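Transcriptional regulator (Pseudomonas aeruginosa, PDB 3E7Q) probably binds operator DNA as a dimeric TetR-family transcriptional regulator, most likely acting as a repressor. Local coordinates at residues Leu19-Arg29 with Arg38-Val46. Sequence-based numbering, arbitrary orientation.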
loop_
_atom_site.group_PDB
_atom_site.type_symbol
_atom_site.label_atom_id
_atom_site.label_comp_id
_atom_site.label_asym_id
_atom_site.label_seq_id
_atom_site.Cartn_x
_atom_site.Cartn_y
_atom_site.Cartn_z
ATOM N N LEU B 19 25.223 -6.990 4.624
ATOM C CA LEU B 19 24.544 -7.425 3.412
ATOM C C LEU B 19 23.043 -7.034 3.352
ATOM O O LEU B 19 22.560 -6.683 2.263
ATOM C CB LEU B 19 24.717 -8.944 3.180
ATOM C CG LEU B 19 25.783 -9.421 2.150
ATOM C CD1 LEU B 19 26.025 -8.519 0.890
ATOM C CD2 LEU B 19 27.116 -9.642 2.828
ATOM N N ILE B 20 22.329 -7.114 4.494
ATOM C CA ILE B 20 20.907 -6.776 4.579
ATOM C C ILE B 20 20.764 -5.304 4.206
ATOM O O ILE B 20 19.951 -4.968 3.341
ATOM C CB ILE B 20 20.269 -7.107 6.026
ATOM C CG1 ILE B 20 19.835 -8.582 6.104
ATOM C CG2 ILE B 20 19.073 -6.191 6.346
ATOM C CD1 ILE B 20 19.882 -9.193 7.482
ATOM N N GLU B 21 21.591 -4.449 4.823
ATOM C CA GLU B 21 21.624 -2.999 4.510
ATOM C C GLU B 21 22.056 -2.686 3.028
ATOM O O GLU B 21 21.525 -1.759 2.415
ATOM C CB GLU B 21 22.518 -2.239 5.538
ATOM C CG GLU B 21 22.563 -0.680 5.379
ATOM C CD GLU B 21 23.537 0.070 6.360
ATOM O OE1 GLU B 21 24.780 0.066 6.135
ATOM O OE2 GLU B 21 23.038 0.714 7.340
ATOM N N ALA B 22 23.003 -3.446 2.462
ATOM C CA ALA B 22 23.344 -3.291 1.022
ATOM C C ALA B 22 22.166 -3.684 0.080
ATOM O O ALA B 22 21.902 -3.011 -0.954
ATOM C CB ALA B 22 24.610 -4.076 0.667
ATOM N N THR B 23 21.471 -4.767 0.447
ATOM C CA THR B 23 20.281 -5.238 -0.259
ATOM C C THR B 23 19.195 -4.162 -0.226
ATOM O O THR B 23 18.599 -3.848 -1.286
ATOM C CB THR B 23 19.782 -6.579 0.352
ATOM O OG1 THR B 23 20.863 -7.508 0.336
ATOM C CG2 THR B 23 18.607 -7.180 -0.389
ATOM N N LEU B 24 18.938 -3.576 0.971
ATOM C CA LEU B 24 17.918 -2.526 1.048
ATOM C C LEU B 24 18.245 -1.273 0.193
ATOM O O LEU B 24 17.331 -0.639 -0.353
ATOM C CB LEU B 24 17.634 -2.127 2.493
ATOM C CG LEU B 24 17.078 -3.237 3.411
ATOM C CD1 LEU B 24 17.284 -2.795 4.844
ATOM C CD2 LEU B 24 15.609 -3.574 3.043
ATOM N N ALA B 25 19.529 -0.943 0.086
ATOM C CA ALA B 25 20.027 0.240 -0.651
ATOM C C ALA B 25 19.953 -0.013 -2.110
ATOM O O ALA B 25 19.534 0.845 -2.882
ATOM C CB ALA B 25 21.531 0.620 -0.239
ATOM N N CYS B 26 20.354 -1.211 -2.498
ATOM C CA CYS B 26 20.148 -1.638 -3.873
ATOM C C CYS B 26 18.679 -1.672 -4.330
ATOM O O CYS B 26 18.392 -1.285 -5.483
ATOM C CB CYS B 26 20.786 -2.985 -4.092
ATOM S SG CYS B 26 20.520 -3.561 -5.729
ATOM N N LEU B 27 17.765 -2.139 -3.463
ATOM C CA LEU B 27 16.358 -2.156 -3.789
ATOM C C LEU B 27 15.785 -0.746 -3.975
ATOM O O LEU B 27 14.948 -0.517 -4.863
ATOM C CB LEU B 27 15.552 -2.860 -2.695
ATOM C CG LEU B 27 15.702 -4.365 -2.519
ATOM C CD1 LEU B 27 15.018 -4.748 -1.232
ATOM C CD2 LEU B 27 15.188 -5.196 -3.726
ATOM N N LYS B 28 16.221 0.174 -3.109
ATOM C CA LYS B 28 15.819 1.575 -3.151
ATOM C C LYS B 28 16.323 2.262 -4.393
ATOM O O LYS B 28 15.653 3.169 -4.855
ATOM C CB LYS B 28 16.263 2.339 -1.879
ATOM C CG LYS B 28 16.184 3.902 -1.960
ATOM C CD LYS B 28 15.945 4.575 -0.595
ATOM C CE LYS B 28 16.138 6.126 -0.698
ATOM N NZ LYS B 28 15.613 6.903 0.502
ATOM N N ARG B 29 17.437 1.795 -4.970
ATOM C CA ARG B 29 18.029 2.414 -6.171
ATOM C C ARG B 29 17.679 1.742 -7.512
ATOM O O ARG B 29 17.613 2.412 -8.548
ATOM C CB ARG B 29 19.561 2.444 -6.021
ATOM C CG ARG B 29 20.363 2.691 -7.293
ATOM C CD ARG B 29 21.792 2.479 -7.023
ATOM N NE ARG B 29 22.286 3.439 -6.035
ATOM C CZ ARG B 29 23.053 4.504 -6.304
ATOM N NH1 ARG B 29 23.444 4.779 -7.551
ATOM N NH2 ARG B 29 23.434 5.306 -5.306
ATOM N N ARG B 38 25.461 -8.647 -7.850
ATOM C CA ARG B 38 26.497 -7.682 -8.235
ATOM C C ARG B 38 26.150 -6.253 -7.762
ATOM O O ARG B 38 26.939 -5.621 -7.068
ATOM C CB ARG B 38 26.790 -7.721 -9.776
ATOM C CG ARG B 38 27.736 -8.901 -10.286
ATOM C CD ARG B 38 28.632 -8.632 -11.565
ATOM N NE ARG B 38 30.082 -8.715 -11.212
ATOM C CZ ARG B 38 30.952 -7.691 -11.167
ATOM N NH1 ARG B 38 30.588 -6.462 -11.535
ATOM N NH2 ARG B 38 32.219 -7.893 -10.773
ATOM N N LYS B 39 24.965 -5.757 -8.101
ATOM C CA LYS B 39 24.531 -4.449 -7.628
ATOM C C LYS B 39 24.358 -4.328 -6.089
ATOM O O LYS B 39 24.427 -3.203 -5.537
ATOM C CB LYS B 39 23.260 -4.011 -8.348
ATOM C CG LYS B 39 23.460 -3.708 -9.827
ATOM C CD LYS B 39 22.093 -3.483 -10.489
ATOM C CE LYS B 39 22.199 -2.797 -11.864
ATOM N NZ LYS B 39 20.848 -2.668 -12.562
ATOM N N ILE B 40 24.169 -5.475 -5.411
ATOM C CA ILE B 40 24.092 -5.542 -3.945
ATOM C C ILE B 40 25.490 -5.341 -3.377
ATOM O O ILE B 40 25.701 -4.518 -2.482
ATOM C CB ILE B 40 23.446 -6.899 -3.433
ATOM C CG1 ILE B 40 21.922 -6.886 -3.662
ATOM C CG2 ILE B 40 23.714 -7.127 -1.955
ATOM C CD1 ILE B 40 21.262 -8.249 -3.621
ATOM N N CYS B 41 26.441 -6.088 -3.927
ATOM C CA CYS B 41 27.878 -5.923 -3.595
ATOM C C CYS B 41 28.389 -4.494 -3.844
ATOM O O CYS B 41 29.218 -3.991 -3.079
ATOM C CB CYS B 41 28.718 -6.969 -4.357
ATOM S SG CYS B 41 28.316 -8.659 -3.767
ATOM N N ALA B 42 27.832 -3.839 -4.872
ATOM C CA ALA B 42 28.164 -2.434 -5.194
ATOM C C ALA B 42 27.776 -1.494 -4.046
ATOM O O ALA B 42 28.490 -0.528 -3.791
ATOM C CB ALA B 42 27.510 -1.975 -6.499
ATOM N N GLU B 43 26.677 -1.806 -3.349
ATOM C CA GLU B 43 26.263 -1.048 -2.171
ATOM C C GLU B 43 27.128 -1.424 -0.982
ATOM O O GLU B 43 27.606 -0.535 -0.309
ATOM C CB GLU B 43 24.784 -1.241 -1.875
ATOM C CG GLU B 43 23.842 -0.821 -3.052
ATOM C CD GLU B 43 23.928 0.682 -3.446
ATOM O OE1 GLU B 43 24.231 1.532 -2.561
ATOM O OE2 GLU B 43 23.671 1.009 -4.636
ATOM N N ALA B 44 27.364 -2.732 -0.759
ATOM C CA ALA B 44 28.253 -3.245 0.334
ATOM C C ALA B 44 29.705 -2.770 0.193
ATOM O O ALA B 44 30.456 -2.759 1.162
ATOM C CB ALA B 44 28.224 -4.775 0.402
ATOM N N GLY B 45 30.098 -2.392 -1.021
ATOM C CA GLY B 45 31.461 -1.924 -1.312
ATOM C C GLY B 45 32.469 -3.074 -1.294
ATOM O O GLY B 45 33.676 -2.865 -0.996
ATOM N N VAL B 46 31.954 -4.287 -1.559
ATOM C CA VAL B 46 32.768 -5.526 -1.573
ATOM C C VAL B 46 32.535 -6.242 -2.918
ATOM O O VAL B 46 31.519 -5.975 -3.606
ATOM C CB VAL B 46 32.480 -6.488 -0.348
ATOM C CG1 VAL B 46 32.093 -5.694 0.906
ATOM C CG2 VAL B 46 31.394 -7.496 -0.670
#
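Leu19 O is gripped by two donors of Thr23, the backbone N and, 2.7 Å away, the hydroxyl OG1, which approach from opposite faces of the carbonyl plane; the bond fixes the rotation of the threonine whose OG1 also rests against Ile40 CG2. Ile40 is a knob in the hole formed by Leu19, Ala22, Thr23 and Cys26. Its CG2, anti to the backbone N, lies 3.9 Å from Leu19 CD1, the two side chains crossing at about a right angle, while CG1 turns to Cys26 CB. Beside this knob Ala22 points at the other helix, its CB 3.7 Å from Ala44 CB and also against Ile40 O. With these small side chains between them, the axes of the short segments approach to 7.8 Å, with 113° between their N-to-C directions. Glu43 is the second knob, set among Ala22, Ala25, Cys26 and Arg29. Its CB and CG lie along the backbone of the 19-29 helix, CB 3.5 Å from Ala22 O, and a bend at chi2 (-62°) carries the carboxylate past Ala25 CB. There OE2 forms a salt bridge with Arg29 NE at 3.1 Å, from well outside the guanidinium plane; the attraction is electrostatic, with no N-H aimed at the oxygen. Cys26 SG meets Lys39 CB, whereas Lys39 NZ leads away to Gly34 O, a hydrogen bond. Helices 12-34 and 37-44 thus pack in the TetR-type DNA-binding bundle, where Leu19 and Cys41 touch Ile51 of its third helix, 48-54; Thr23 and Ile40 lie against helix 58-82, which in TetR proteins leads to the C-terminal domain.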